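Local coordinates for protein beta-1,4-exocellulase (Thermobifida fusca, PDB 4B4H) that probably hydrolyses the beta-1,4 glycosidic bonds of cellulose as a cellobiohydrolase of glycoside hydrolase family 6, this chain being the enzyme's catalytic domain, at residues Pro16-Lys21 / Gly402-Ala407. Residues are numbered along the deposited sequence; the frame is centred on the assembly and turned at random.
Sequences PVWSAK and GHWFSA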
# COMPACT_ATOMS: atom_id res chain seq x y z
N PRO A 16 16.11 -5.13 11.15
CA PRO A 16 17.57 -5.21 11.02
C PRO A 16 17.98 -5.68 9.63
O PRO A 16 18.98 -5.21 9.10
CB PRO A 16 17.97 -6.27 12.06
CG PRO A 16 16.77 -6.48 12.93
CD PRO A 16 15.59 -6.16 12.07
N VAL A 17 17.20 -6.60 9.06
CA VAL A 17 17.44 -7.10 7.71
C VAL A 17 17.45 -5.94 6.70
O VAL A 17 18.45 -5.71 6.00
CB VAL A 17 16.40 -8.17 7.31
CG1 VAL A 17 16.71 -8.76 5.94
CG2 VAL A 17 16.34 -9.28 8.34
N TRP A 18 16.33 -5.21 6.62
CA TRP A 18 16.24 -4.06 5.72
C TRP A 18 17.31 -3.02 6.00
O TRP A 18 17.96 -2.52 5.09
CB TRP A 18 14.85 -3.42 5.76
CG TRP A 18 14.80 -2.17 4.90
CD1 TRP A 18 14.64 -2.10 3.52
CD2 TRP A 18 14.98 -0.78 5.32
NE1 TRP A 18 14.70 -0.80 3.08
CE2 TRP A 18 14.89 0.04 4.11
CE3 TRP A 18 15.19 -0.15 6.55
CZ2 TRP A 18 15.02 1.41 4.15
CZ3 TRP A 18 15.31 1.24 6.57
CH2 TRP A 18 15.21 2.00 5.40
N SER A 19 17.49 -2.70 7.28
CA SER A 19 18.44 -1.67 7.67
C SER A 19 19.86 -1.93 7.13
O SER A 19 20.55 -0.97 6.74
CB SER A 19 18.49 -1.53 9.20
OG SER A 19 19.37 -0.48 9.56
N ALA A 20 20.27 -3.20 7.11
CA ALA A 20 21.62 -3.57 6.69
C ALA A 20 21.84 -3.36 5.20
O ALA A 20 22.96 -3.06 4.77
CB ALA A 20 21.92 -5.01 7.08
N LYS A 21 20.78 -3.48 4.40
CA LYS A 21 20.88 -3.22 2.96
C LYS A 21 20.88 -1.72 2.63
O LYS A 21 21.52 -1.29 1.67
CB LYS A 21 19.76 -3.93 2.20
CG LYS A 21 19.71 -5.42 2.43
CD LYS A 21 18.49 -6.02 1.77
CE LYS A 21 18.74 -7.49 1.47
NZ LYS A 21 18.82 -8.32 2.70
N GLY A 402 10.88 -7.88 -4.04
CA GLY A 402 11.48 -8.01 -2.72
C GLY A 402 12.99 -8.10 -2.68
O GLY A 402 13.59 -7.92 -1.62
N HIS A 403 13.61 -8.39 -3.83
CA HIS A 403 15.07 -8.46 -3.93
C HIS A 403 15.62 -7.06 -3.99
O HIS A 403 14.96 -6.16 -4.48
CB HIS A 403 15.48 -9.22 -5.19
CG HIS A 403 15.39 -10.72 -5.05
ND1 HIS A 403 16.25 -11.55 -5.66
CD2 HIS A 403 14.52 -11.53 -4.31
CE1 HIS A 403 15.93 -12.83 -5.36
NE2 HIS A 403 14.88 -12.81 -4.53
N TRP A 404 16.83 -6.88 -3.51
CA TRP A 404 17.42 -5.56 -3.44
C TRP A 404 17.65 -4.94 -4.80
O TRP A 404 18.20 -5.59 -5.69
CB TRP A 404 18.72 -5.60 -2.65
CG TRP A 404 19.11 -4.21 -2.24
CD1 TRP A 404 20.14 -3.43 -2.75
CD2 TRP A 404 18.42 -3.35 -1.27
NE1 TRP A 404 20.15 -2.19 -2.16
CE2 TRP A 404 19.14 -2.08 -1.26
CE3 TRP A 404 17.31 -3.51 -0.44
CZ2 TRP A 404 18.77 -1.04 -0.44
CZ3 TRP A 404 16.94 -2.45 0.38
CH2 TRP A 404 17.65 -1.24 0.39
N PHE A 405 17.21 -3.69 -4.98
CA PHE A 405 17.31 -3.00 -6.27
C PHE A 405 18.12 -1.73 -6.07
O PHE A 405 17.57 -0.69 -5.71
CB PHE A 405 15.89 -2.69 -6.77
CG PHE A 405 15.79 -2.24 -8.21
CD1 PHE A 405 16.88 -2.21 -9.06
CD2 PHE A 405 14.55 -1.85 -8.71
CE1 PHE A 405 16.75 -1.79 -10.38
CE2 PHE A 405 14.41 -1.43 -10.02
CZ PHE A 405 15.51 -1.39 -10.87
N SER A 406 19.44 -1.83 -6.29
CA SER A 406 20.37 -0.76 -5.90
C SER A 406 20.20 0.52 -6.72
O SER A 406 20.13 1.63 -6.16
CB SER A 406 21.82 -1.25 -5.95
OG SER A 406 22.68 -0.29 -5.37
N ALA A 407 20.15 0.38 -8.04
CA ALA A 407 19.82 1.51 -8.90
C ALA A 407 18.57 2.27 -8.41
O ALA A 407 18.60 3.51 -8.31
CB ALA A 407 19.68 1.07 -10.36
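Lys21 CB lies over one face of the Trp404 indole. It sits 3.6 Å from the centroid of the six-membered ring and 9° off the ring normal, a CH-pi contact. Further along the chain, Lys21 CD touches Trp404 CE3 at 3.5 Å. The two side chains run past each other in opposite directions, and the lysine amine, past the bend at chi4, ends beyond the ring. On the backbone side, Lys21 O meets Trp404 CZ2 at 3.5 Å without a hydrogen bond. Trp18 reaches the rim of the same indole: its NE1 lies 3.9 Å from Trp404 CZ3, near the plane of that ring. The two indole planes are oblique, at 58°. Trp404 CG is anti to the backbone N (chi1 -164°), which brings the six-membered ring against Lys21 CB. Trp404 NE1 donates to Glu25 OE2, and Trp18 NE1 to Pro355 O, so neither indole N-H lacks an acceptor. With an alanine at Trp404, the Lys21 methylenes would probably lose their aromatic partner, and Glu25 OE2 one of its donors. The contact joins helix 16-24 to the loop before helix 406-414 of the family 6 catalytic domain. The Trp18 side chain comes within about 4 Å of that of Glu357, a predicted substrate-binding residue.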